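Local coordinates for alcohol dehydrogenase, zinc-containing (Streptococcus pneumoniae serotype 2, PDB 5YLN), which probably catalyses the reversible, NAD+-dependent oxidation of alcohols with the help of bound zinc, at residues G43-I48 / L62-I67. Sequence-based numbering, arbitrary orientation.
With ZN (zinc ion), chain E.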
ATOM      1  N   GLY A  43     -21.352 -12.398   4.714  1.00 36.73           N
ATOM      2  CA  GLY A  43     -20.890 -13.295   3.668  1.00 34.02           C
ATOM      3  C   GLY A  43     -19.899 -14.333   4.174  1.00 37.61           C
ATOM      4  O   GLY A  43     -19.924 -15.486   3.735  1.00 36.91           O
ATOM      5  N   THR A  44     -19.027 -13.944   5.117  1.00 38.68           N
ATOM      6  CA  THR A  44     -18.057 -14.877   5.690  1.00 36.45           C
ATOM      7  C   THR A  44     -18.745 -16.080   6.337  1.00 38.24           C
ATOM      8  O   THR A  44     -18.195 -17.181   6.326  1.00 40.14           O
ATOM      9  CB  THR A  44     -17.161 -14.148   6.710  1.00 39.73           C
ATOM     10  OG1 THR A  44     -16.380 -13.129   6.063  1.00 41.49           O
ATOM     11  CG2 THR A  44     -16.225 -15.115   7.412  1.00 41.61           C
ATOM     12  N   ASP A  45     -19.948 -15.891   6.898  1.00 38.63           N
ATOM     13  CA  ASP A  45     -20.675 -17.018   7.478  1.00 38.98           C
ATOM     14  C   ASP A  45     -21.025 -18.042   6.407  1.00 40.41           C
ATOM     15  O   ASP A  45     -20.926 -19.257   6.635  1.00 35.81           O
ATOM     16  CB  ASP A  45     -21.944 -16.525   8.186  1.00 35.66           C
ATOM     17  CG  ASP A  45     -21.651 -15.566   9.356  1.00 42.05           C
ATOM     18  OD1 ASP A  45     -20.591 -15.698  10.016  1.00 39.92           O
ATOM     19  OD2 ASP A  45     -22.488 -14.674   9.615  1.00 37.11           O
ATOM     20  N   LEU A  46     -21.463 -17.569   5.234  1.00 38.64           N
ATOM     21  CA  LEU A  46     -21.712 -18.474   4.110  1.00 35.08           C
ATOM     22  C   LEU A  46     -20.453 -19.251   3.752  1.00 31.85           C
ATOM     23  O   LEU A  46     -20.500 -20.461   3.519  1.00 35.56           O
ATOM     24  CB  LEU A  46     -22.208 -17.678   2.904  1.00 38.44           C
ATOM     25  CG  LEU A  46     -23.467 -16.860   3.184  1.00 38.03           C
ATOM     26  CD1 LEU A  46     -23.961 -16.190   1.923  1.00 33.17           C
ATOM     27  CD2 LEU A  46     -24.520 -17.780   3.787  1.00 32.59           C
ATOM     28  N   HIS A  47     -19.313 -18.557   3.703  1.00 37.87           N
ATOM     29  CA  HIS A  47     -18.040 -19.211   3.412  1.00 34.90           C
ATOM     30  C   HIS A  47     -17.702 -20.269   4.457  1.00 35.86           C
ATOM     31  O   HIS A  47     -17.207 -21.348   4.110  1.00 39.98           O
ATOM     32  CB  HIS A  47     -16.916 -18.172   3.342  1.00 30.82           C
ATOM     33  CG  HIS A  47     -16.956 -17.315   2.114  1.00 50.85           C
ATOM     34  ND1 HIS A  47     -16.758 -17.820   0.847  1.00 48.29           N
ATOM     35  CD2 HIS A  47     -17.150 -15.981   1.960  1.00 47.37           C
ATOM     36  CE1 HIS A  47     -16.848 -16.842  -0.036  1.00 45.86           C
ATOM     37  NE2 HIS A  47     -17.081 -15.714   0.614  1.00 52.82           N
ATOM     38  N   ILE A  48     -17.935 -19.972   5.745  1.00 34.38           N
ATOM     39  CA  ILE A  48     -17.654 -20.959   6.789  1.00 37.01           C
ATOM     40  C   ILE A  48     -18.452 -22.236   6.544  1.00 32.49           C
ATOM     41  O   ILE A  48     -17.916 -23.345   6.609  1.00 40.95           O
ATOM     42  CB  ILE A  48     -17.950 -20.389   8.187  1.00 31.34           C
ATOM     43  CG1 ILE A  48     -16.941 -19.317   8.589  1.00 30.64           C
ATOM     44  CG2 ILE A  48     -17.979 -21.523   9.229  1.00 31.80           C
ATOM     45  CD1 ILE A  48     -17.433 -18.447   9.707  1.00 31.67           C
ATOM     46  N   LEU A  62     -22.146 -19.731  15.009  1.00 38.59           N
ATOM     47  CA  LEU A  62     -21.830 -18.836  13.910  1.00 31.15           C
ATOM     48  C   LEU A  62     -22.209 -17.394  14.230  1.00 39.01           C
ATOM     49  O   LEU A  62     -22.923 -17.099  15.193  1.00 34.15           O
ATOM     50  CB  LEU A  62     -22.533 -19.301  12.627  1.00 31.78           C
ATOM     51  CG  LEU A  62     -21.902 -20.526  11.959  1.00 35.71           C
ATOM     52  CD1 LEU A  62     -22.849 -21.164  10.979  1.00 35.23           C
ATOM     53  CD2 LEU A  62     -20.604 -20.173  11.268  1.00 31.53           C
ATOM     54  N   GLY A  63     -21.681 -16.484  13.416  1.00 42.78           N
ATOM     55  CA  GLY A  63     -22.096 -15.100  13.492  1.00 29.63           C
ATOM     56  C   GLY A  63     -21.187 -14.218  14.324  1.00 39.47           C
ATOM     57  O   GLY A  63     -20.693 -14.617  15.383  1.00 29.17           O
ATOM     58  N   HIS A  64     -20.962 -13.008  13.844  1.00 30.44           N
ATOM     59  CA  HIS A  64     -20.154 -12.062  14.588  1.00 35.14           C
ATOM     60  C   HIS A  64     -20.705 -10.644  14.481  1.00 32.53           C
ATOM     61  O   HIS A  64     -19.931  -9.694  14.468  1.00 28.00           O
ATOM     62  CB  HIS A  64     -18.693 -12.100  14.106  1.00 31.90           C
ATOM     63  CG  HIS A  64     -18.554 -12.032  12.622  1.00 29.39           C
ATOM     64  ND1 HIS A  64     -18.630 -13.149  11.819  1.00 34.98           N
ATOM     65  CD2 HIS A  64     -18.373 -10.978  11.790  1.00 36.37           C
ATOM     66  CE1 HIS A  64     -18.485 -12.789  10.556  1.00 38.65           C
ATOM     67  NE2 HIS A  64     -18.324 -11.481  10.510  1.00 37.98           N
ATOM     68  N   GLU A  65     -22.029 -10.482  14.398  1.00 36.29           N
ATOM     69  CA  GLU A  65     -22.670  -9.167  14.356  1.00 34.97           C
ATOM     70  C   GLU A  65     -23.882  -9.181  15.273  1.00 39.84           C
ATOM     71  O   GLU A  65     -24.637 -10.164  15.286  1.00 32.41           O
ATOM     72  CB  GLU A  65     -23.106  -8.800  12.938  1.00 28.47           C
ATOM     73  CG  GLU A  65     -21.973  -8.850  11.872  1.00 29.65           C
ATOM     74  CD  GLU A  65     -22.529  -8.937  10.471  1.00 33.78           C
ATOM     75  OE1 GLU A  65     -22.861  -7.886   9.893  1.00 41.29           O
ATOM     76  OE2 GLU A  65     -22.714 -10.069   9.964  1.00 44.77           O
ATOM     77  N   GLY A  66     -24.072  -8.099  16.039  1.00 29.89           N
ATOM     78  CA  GLY A  66     -25.285  -8.027  16.854  1.00 28.27           C
ATOM     79  C   GLY A  66     -25.344  -6.904  17.878  1.00 35.24           C
ATOM     80  O   GLY A  66     -24.333  -6.254  18.177  1.00 30.98           O
ATOM     81  N   ILE A  67     -26.561  -6.667  18.391  1.00 33.98           N
ATOM     82  CA  ILE A  67     -26.833  -5.853  19.568  1.00 38.14           C
ATOM     83  C   ILE A  67     -27.539  -6.741  20.587  1.00 38.67           C
ATOM     84  O   ILE A  67     -28.185  -7.745  20.243  1.00 38.29           O
ATOM     85  CB  ILE A  67     -27.711  -4.617  19.264  1.00 36.66           C
ATOM     86  CG1 ILE A  67     -29.033  -5.054  18.611  1.00 35.35           C
ATOM     87  CG2 ILE A  67     -26.984  -3.606  18.405  1.00 28.60           C
ATOM     88  CD1 ILE A  67     -30.130  -3.990  18.625  1.00 40.97           C
TER
HETATM   89 ZN    ZN E 401     -18.263 -10.233   8.846  1.00 47.25          ZN
HETATM   90  O   HOH W   1     -22.375 -12.462  11.310  1.00 32.62           O
HETATM   91  O   HOH W   2     -19.269 -15.916  12.108  1.00 36.38           O
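Asp45 OD2, packed over Gly63 with its nearest approach at CA (3.9 Å), takes a firm hydrogen bond from the backbone N of Cys42 and a weak one from Gln124 NE2. Water 1 lies 2.8 Å from OD2, its protons shared among more acceptors than it can serve, Glu65 OE2 included. The same water accepts from His64 N at 3.0 Å and lies over one face of the His64 ring.

OD1, the other carboxylate oxygen, reaches the histidine through water 2. This water takes an N-H from Gly63 N and another from His64 ND1 (2.9 Å from the water), lying in plane at the ring edge, and donates to Asp45 OD1. Direct approach stays longer, 3.6 Å from OD1 to His64 CE1, with carboxylate and ring planes 70° apart; Asp45 and His64 share no direct hydrogen bond, so water 2 couples them. His64 NE2 binds zinc at 2.1 Å alongside Cys42.

Further along helix 43-50, Ile48 CG2 meets Leu62 CD2 at 3.6 Å, an apolar patch continued by Tyr10. At the backbone angles of Gly63 a side chain would jam against Leu62 O, which by itself calls for glycine.

ND1 gives its N-H to water 2, which leaves NE2 unprotonated to bind the zinc; the nearby carboxylate would probably polarise the imidazole through that water, a second-shell role consistent with the catalytic zinc site of this family.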